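Local coordinates for protein diaminopimelate decarboxylase (Phaeodactylum tricornutum, PDB 7JPJ) that probably decarboxylates diaminopimelate in a pyridoxal-phosphate-dependent reaction that supplies lysine, working as an obligate dimer, at residues Ala96-Ser102 against Met116-Asn121. Sequence-based numbering, arbitrary orientation.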
loop_
_atom_site.group_PDB
_atom_site.type_symbol
_atom_site.label_atom_id
_atom_site.label_comp_id
_atom_site.label_asym_id
_atom_site.label_seq_id
_atom_site.Cartn_x
_atom_site.Cartn_y
_atom_site.Cartn_z
ATOM N N ALA A 96 30.461 -0.276 2.357
ATOM C CA ALA A 96 29.829 -1.493 2.858
ATOM C C ALA A 96 29.887 -1.572 4.379
ATOM O O ALA A 96 28.918 -1.995 5.021
ATOM C CB ALA A 96 30.487 -2.719 2.230
ATOM N N GLU A 97 31.010 -1.164 4.974
ATOM C CA GLU A 97 31.181 -1.269 6.420
ATOM C C GLU A 97 30.188 -0.410 7.194
ATOM O O GLU A 97 29.954 -0.670 8.379
ATOM C CB GLU A 97 32.608 -0.880 6.823
ATOM C CG GLU A 97 33.693 -1.275 5.830
ATOM C CD GLU A 97 33.770 -0.335 4.635
ATOM O OE1 GLU A 97 33.665 -0.826 3.486
ATOM O OE2 GLU A 97 33.922 0.890 4.849
ATOM N N ASN A 98 29.609 0.608 6.561
ATOM C CA ASN A 98 28.625 1.460 7.214
ATOM C C ASN A 98 27.215 0.892 7.142
ATOM O O ASN A 98 26.281 1.530 7.640
ATOM C CB ASN A 98 28.641 2.864 6.600
ATOM C CG ASN A 98 29.930 3.612 6.881
ATOM O OD1 ASN A 98 30.964 3.011 7.178
ATOM N ND2 ASN A 98 29.872 4.936 6.793
ATOM N N ILE A 99 27.036 -0.281 6.543
ATOM C CA ILE A 99 25.728 -0.904 6.391
ATOM C C ILE A 99 25.657 -2.116 7.307
ATOM O O ILE A 99 26.601 -2.912 7.367
ATOM C CB ILE A 99 25.462 -1.307 4.929
ATOM C CG1 ILE A 99 25.741 -0.133 3.989
ATOM C CG2 ILE A 99 24.034 -1.804 4.765
ATOM C CD1 ILE A 99 25.599 -0.477 2.521
ATOM N N SER A 100 24.544 -2.248 8.023
ATOM C CA SER A 100 24.216 -3.458 8.763
ATOM C C SER A 100 22.906 -4.016 8.223
ATOM O O SER A 100 21.989 -3.257 7.893
ATOM C CB SER A 100 24.108 -3.189 10.269
ATOM O OG SER A 100 22.927 -2.476 10.583
ATOM N N LEU A 101 22.821 -5.341 8.126
ATOM C CA LEU A 101 21.687 -6.016 7.497
ATOM C C LEU A 101 20.880 -6.763 8.554
ATOM O O LEU A 101 21.370 -7.725 9.157
ATOM C CB LEU A 101 22.164 -6.970 6.404
ATOM C CG LEU A 101 21.126 -7.923 5.810
ATOM C CD1 LEU A 101 19.980 -7.155 5.166
ATOM C CD2 LEU A 101 21.777 -8.861 4.807
ATOM N N SER A 102 19.645 -6.317 8.772
ATOM C CA SER A 102 18.676 -7.003 9.622
ATOM C C SER A 102 17.422 -7.222 8.786
ATOM O O SER A 102 16.680 -6.272 8.517
ATOM C CB SER A 102 18.362 -6.194 10.881
ATOM O OG SER A 102 19.506 -5.497 11.344
ATOM N N MET A 116 32.225 -7.967 1.232
ATOM C CA MET A 116 32.549 -6.572 0.965
ATOM C C MET A 116 32.639 -5.727 2.229
ATOM O O MET A 116 33.122 -4.592 2.158
ATOM C CB MET A 116 31.516 -5.965 0.014
ATOM C CG MET A 116 31.789 -6.240 -1.452
ATOM S SD MET A 116 30.424 -5.731 -2.519
ATOM C CE MET A 116 29.019 -6.357 -1.602
ATOM N N GLY A 117 32.192 -6.243 3.372
ATOM C CA GLY A 117 32.294 -5.509 4.618
ATOM C C GLY A 117 30.960 -5.220 5.275
ATOM O O GLY A 117 30.891 -4.465 6.248
ATOM N N VAL A 118 29.892 -5.813 4.756
ATOM C CA VAL A 118 28.561 -5.624 5.323
ATOM C C VAL A 118 28.437 -6.463 6.587
ATOM O O VAL A 118 28.671 -7.678 6.567
ATOM C CB VAL A 118 27.474 -5.994 4.303
ATOM C CG1 VAL A 118 26.106 -6.016 4.966
ATOM C CG2 VAL A 118 27.494 -5.021 3.133
ATOM N N LYS A 119 28.068 -5.817 7.689
ATOM C CA LYS A 119 27.864 -6.513 8.952
ATOM C C LYS A 119 26.465 -7.114 8.991
ATOM O O LYS A 119 25.477 -6.425 8.718
ATOM C CB LYS A 119 28.066 -5.553 10.124
ATOM C CG LYS A 119 29.395 -4.810 10.094
ATOM C CD LYS A 119 29.590 -3.978 11.346
ATOM C CE LYS A 119 30.978 -3.358 11.393
ATOM N NZ LYS A 119 31.187 -2.355 10.315
ATOM N N LEU A 120 26.379 -8.398 9.326
ATOM C CA LEU A 120 25.111 -9.113 9.346
ATOM C C LEU A 120 24.637 -9.312 10.779
ATOM O O LEU A 120 25.405 -9.755 11.640
ATOM C CB LEU A 120 25.233 -10.470 8.649
ATOM C CG LEU A 120 23.989 -11.355 8.774
ATOM C CD1 LEU A 120 22.806 -10.727 8.050
ATOM C CD2 LEU A 120 24.255 -12.760 8.260
ATOM N N ASN A 121 23.373 -8.981 11.029
ATOM C CA ASN A 121 22.705 -9.308 12.283
ATOM C C ASN A 121 21.792 -10.500 12.015
ATOM O O ASN A 121 20.772 -10.366 11.334
ATOM C CB ASN A 121 21.913 -8.116 12.817
ATOM C CG ASN A 121 22.806 -6.987 13.297
ATOM O OD1 ASN A 121 23.973 -7.199 13.633
ATOM N ND2 ASN A 121 22.261 -5.775 13.330
#
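Leu101 N donates a hydrogen bond to Lys119 O (2.9 Å), coming in nearly in line with the carbonyl (C=O...N angle 168°). Two more backbone hydrogen bonds run from Lys119 N to Ile99 O (3.3 Å) and from Asn121 N to Leu101 O (3.0 Å). This ladder, with strand directions only 29° apart, identifies a parallel pairing of 99-101 with 119-121.

Among the side-chain polar contacts, Lys119 runs extended to CE and bends at its last torsion (chi4 66°), which lays NZ 2.8 Å from Glu97 O in a weak hydrogen bond to the turn before the strand. On the same face as Lys119, Asn121 ND2 makes a weak bond to Ser102 OG at 3.4 Å, while its OD1 accepts from Arg199 NE, so both ends of the amide are engaged.

Leu101 and Leu120 share the opposite face and run alongside each other in the same direction, Leu101 CD2 3.9 Å from Leu120 CD1. Where the segments enter the strands, Val118 CG2 packs 3.9 Å from Ala96 CB, and Val118 also touches Val86 of helix 83-91.

Gly117, at positive phi with two bonds back into the last turn, ends helix 110-116 in a Schellman motif and so leads into the second strand of the beta-alpha-beta unit (strand 99-101, helix 110-116, strand 119-122) of the TIM-barrel-type, pyridoxal-binding domain.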